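Local coordinates for DltD domain-containing protein (Beauveria bassiana, PDB 7D78), which probably acts as a thioesterase of the alpha/beta hydrolase fold that closes polyketide chains into medium-ring lactones, at residues A[162-171]-A[200-208]. Residues are numbered along the deposited sequence; the frame is centred on the assembly and turned at random.
Sequences FYQAEKRDKA and NPIGMAGSG. With NA (sodium ion), chain C.
Q164 N donates to I202 O over 2.9 Å, with 169° at the hydrogen and the donor nearly on the carbonyl axis, so the bond is almost straight at both ends. It joins the loop leading into helix 168-183 to the type I turn 200-203, and the Y163 CA hydrogen points at the same oxygen. A second bond runs from the Q164 side chain: CG lies beside its own backbone N (chi1 -68°), the chain beyond is extended, and NE2 meets S207 O at 3.0 Å, in the amide plane but tilted from that of the carbonyl. S207 closes the type I' turn 204-207.

The apolar contacts centre on I202. Its CB sits 3.9 Å from the Y163 ring centroid, 16° off the normal, a CH-pi contact over one face, while CG2 touches Y163 CE2 at 3.4 Å and also reaches A171 CB. Y163 OH is hydrogen-bonded to Y239 O. M204 CE stands near the plane of the F162 ring, at its edge, 4.2 Å from CD1. The bent chain of K167 brings CD against P201 O, at 3.5 Å, and G203 N.

Two directional bonds from Q164 and a largely buried apolar patch thus tie the segment leading into helix 168-183 to the loop before helix 210-220, with A171 the helix's own apolar contribution.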
loop_
_atom_site.group_PDB
_atom_site.type_symbol
_atom_site.label_atom_id
_atom_site.label_comp_id
_atom_site.label_asym_id
_atom_site.label_seq_id
_atom_site.Cartn_x
_atom_site.Cartn_y
_atom_site.Cartn_z
ATOM N N PHE A 162 -7.435 -9.084 -8.515
ATOM C CA PHE A 162 -7.342 -8.186 -9.667
ATOM C C PHE A 162 -6.490 -8.718 -10.814
ATOM O O PHE A 162 -6.830 -8.502 -11.980
ATOM C CB PHE A 162 -6.821 -6.826 -9.196
ATOM C CG PHE A 162 -7.692 -6.215 -8.141
ATOM C CD1 PHE A 162 -8.849 -5.529 -8.501
ATOM C CD2 PHE A 162 -7.420 -6.420 -6.797
ATOM C CE1 PHE A 162 -9.698 -5.006 -7.539
ATOM C CE2 PHE A 162 -8.257 -5.901 -5.823
ATOM C CZ PHE A 162 -9.395 -5.188 -6.197
ATOM N N TYR A 163 -5.389 -9.394 -10.502
ATOM C CA TYR A 163 -4.456 -9.867 -11.514
ATOM C C TYR A 163 -4.787 -11.295 -11.932
ATOM O O TYR A 163 -5.017 -12.159 -11.083
ATOM C CB TYR A 163 -3.025 -9.813 -10.977
ATOM C CG TYR A 163 -2.346 -8.477 -11.158
ATOM C CD1 TYR A 163 -2.587 -7.421 -10.281
ATOM C CD2 TYR A 163 -1.452 -8.273 -12.209
ATOM C CE1 TYR A 163 -1.958 -6.192 -10.451
ATOM C CE2 TYR A 163 -0.812 -7.063 -12.380
ATOM C CZ TYR A 163 -1.067 -6.022 -11.499
ATOM O OH TYR A 163 -0.430 -4.821 -11.692
ATOM N N GLN A 164 -4.796 -11.541 -13.239
ATOM C CA GLN A 164 -4.681 -12.891 -13.770
ATOM C C GLN A 164 -3.199 -13.208 -13.887
ATOM O O GLN A 164 -2.440 -12.415 -14.453
ATOM C CB GLN A 164 -5.369 -13.010 -15.136
ATOM C CG GLN A 164 -6.897 -12.873 -15.064
ATOM C CD GLN A 164 -7.550 -12.793 -16.439
ATOM O OE1 GLN A 164 -6.953 -13.157 -17.445
ATOM N NE2 GLN A 164 -8.781 -12.306 -16.479
ATOM N N ALA A 165 -2.785 -14.360 -13.352
ATOM C CA ALA A 165 -1.353 -14.628 -13.222
ATOM C C ALA A 165 -0.634 -14.590 -14.565
ATOM O O ALA A 165 0.519 -14.151 -14.640
ATOM C CB ALA A 165 -1.128 -15.978 -12.536
ATOM N N GLU A 166 -1.294 -15.024 -15.638
ATOM C CA GLU A 166 -0.624 -15.089 -16.931
ATOM C C GLU A 166 -0.350 -13.711 -17.524
ATOM O O GLU A 166 0.493 -13.592 -18.422
ATOM C CB GLU A 166 -1.454 -15.929 -17.899
ATOM C CG GLU A 166 -2.864 -15.402 -18.135
ATOM C CD GLU A 166 -3.926 -16.064 -17.251
ATOM O OE1 GLU A 166 -5.073 -16.208 -17.735
ATOM O OE2 GLU A 166 -3.630 -16.424 -16.080
ATOM N N LYS A 167 -1.039 -12.677 -17.042
ATOM C CA LYS A 167 -0.886 -11.309 -17.516
ATOM C C LYS A 167 0.085 -10.495 -16.675
ATOM O O LYS A 167 0.441 -9.377 -17.065
ATOM C CB LYS A 167 -2.245 -10.601 -17.518
ATOM C CG LYS A 167 -3.278 -11.184 -18.488
ATOM C CD LYS A 167 -4.411 -10.194 -18.714
ATOM C CE LYS A 167 -4.712 -10.035 -20.196
ATOM N NZ LYS A 167 -4.992 -11.372 -20.810
ATOM N N ARG A 168 0.504 -11.028 -15.527
ATOM C CA ARG A 168 1.235 -10.241 -14.546
ATOM C C ARG A 168 2.496 -9.626 -15.139
ATOM O O ARG A 168 2.687 -8.409 -15.078
ATOM C CB ARG A 168 1.587 -11.123 -13.345
ATOM C CG ARG A 168 1.964 -10.384 -12.101
ATOM C CD ARG A 168 2.695 -11.325 -11.143
ATOM N NE ARG A 168 3.980 -11.755 -11.706
ATOM C CZ ARG A 168 4.713 -12.766 -11.239
ATOM N NH1 ARG A 168 4.293 -13.473 -10.194
ATOM N NH2 ARG A 168 5.865 -13.073 -11.819
ATOM N N ASP A 169 3.395 -10.457 -15.684
ATOM C CA ASP A 169 4.716 -9.934 -16.040
ATOM C C ASP A 169 4.625 -8.879 -17.142
ATOM O O ASP A 169 5.366 -7.888 -17.120
ATOM C CB ASP A 169 5.651 -11.074 -16.446
ATOM C CG ASP A 169 6.042 -11.943 -15.260
ATOM O OD1 ASP A 169 5.992 -11.448 -14.109
ATOM O OD2 ASP A 169 6.383 -13.115 -15.476
ATOM N N LYS A 170 3.724 -9.067 -18.106
ATOM C CA LYS A 170 3.581 -8.069 -19.163
ATOM C C LYS A 170 3.019 -6.763 -18.614
ATOM O O LYS A 170 3.469 -5.681 -19.001
ATOM C CB LYS A 170 2.695 -8.611 -20.285
ATOM C CG LYS A 170 3.361 -9.717 -21.089
ATOM C CD LYS A 170 2.639 -9.985 -22.405
ATOM C CE LYS A 170 3.357 -11.061 -23.213
ATOM N NZ LYS A 170 2.881 -11.122 -24.632
ATOM N N ALA A 171 2.029 -6.845 -17.718
ATOM C CA ALA A 171 1.516 -5.636 -17.073
ATOM C C ALA A 171 2.595 -4.931 -16.251
ATOM O O ALA A 171 2.694 -3.701 -16.278
ATOM C CB ALA A 171 0.317 -5.971 -16.185
ATOM N N ASN A 200 -8.571 -5.690 -20.082
ATOM C CA ASN A 200 -7.645 -4.691 -19.573
ATOM C C ASN A 200 -6.328 -5.394 -19.285
ATOM O O ASN A 200 -6.269 -6.631 -19.258
ATOM C CB ASN A 200 -8.211 -3.995 -18.324
ATOM C CG ASN A 200 -8.619 -4.972 -17.250
ATOM O OD1 ASN A 200 -7.782 -5.685 -16.699
ATOM N ND2 ASN A 200 -9.913 -5.008 -16.935
ATOM N N PRO A 201 -5.241 -4.632 -19.082
ATOM C CA PRO A 201 -3.906 -5.256 -19.064
ATOM C C PRO A 201 -3.668 -6.252 -17.945
ATOM O O PRO A 201 -2.808 -7.130 -18.103
ATOM C CB PRO A 201 -2.964 -4.051 -18.939
ATOM C CG PRO A 201 -3.702 -2.954 -19.608
ATOM C CD PRO A 201 -5.139 -3.164 -19.186
ATOM N N ILE A 202 -4.351 -6.140 -16.803
ATOM C CA ILE A 202 -4.071 -7.070 -15.706
ATOM C C ILE A 202 -5.110 -8.179 -15.601
ATOM O O ILE A 202 -4.914 -9.124 -14.818
ATOM C CB ILE A 202 -3.938 -6.340 -14.348
ATOM C CG1 ILE A 202 -5.269 -5.745 -13.903
ATOM C CG2 ILE A 202 -2.864 -5.242 -14.416
ATOM C CD1 ILE A 202 -5.220 -5.148 -12.472
ATOM N N GLY A 203 -6.197 -8.099 -16.362
ATOM C CA GLY A 203 -7.226 -9.124 -16.313
ATOM C C GLY A 203 -8.219 -8.997 -15.175
ATOM O O GLY A 203 -8.732 -10.015 -14.697
ATOM N N MET A 204 -8.534 -7.779 -14.735
ATOM C CA MET A 204 -9.373 -7.620 -13.552
ATOM C C MET A 204 -10.849 -7.578 -13.925
ATOM O O MET A 204 -11.217 -7.208 -15.044
ATOM C CB MET A 204 -9.003 -6.343 -12.785
ATOM C CG MET A 204 -9.204 -5.048 -13.567
ATOM S SD MET A 204 -9.005 -3.533 -12.562
ATOM C CE MET A 204 -10.587 -3.500 -11.722
ATOM N N ALA A 205 -11.688 -7.973 -12.964
ATOM C CA ALA A 205 -13.125 -7.673 -12.972
ATOM C C ALA A 205 -13.828 -8.226 -14.211
ATOM O O ALA A 205 -14.651 -7.550 -14.834
ATOM C CB ALA A 205 -13.379 -6.171 -12.839
ATOM N N GLY A 206 -13.513 -9.467 -14.567
ATOM C CA GLY A 206 -14.189 -10.133 -15.660
ATOM C C GLY A 206 -13.517 -10.005 -17.003
ATOM O O GLY A 206 -14.101 -10.429 -18.008
ATOM N N SER A 207 -12.304 -9.448 -17.048
ATOM C CA SER A 207 -11.588 -9.245 -18.301
ATOM C C SER A 207 -11.409 -10.561 -19.043
ATOM O O SER A 207 -10.914 -11.543 -18.486
ATOM C CB SER A 207 -10.227 -8.604 -18.018
ATOM O OG SER A 207 -9.401 -8.575 -19.167
ATOM N N GLY A 208 -11.806 -10.574 -20.312
ATOM C CA GLY A 208 -11.776 -11.777 -21.105
ATOM C C GLY A 208 -13.059 -12.572 -21.071
ATOM O O GLY A 208 -13.210 -13.515 -21.857
HETATM NA NA NA C . 2.576 -11.718 -18.718
HETATM O O HOH W 1 -0.769 -7.545 -19.780
HETATM O O HOH W 2 -8.157 -10.784 -20.085
#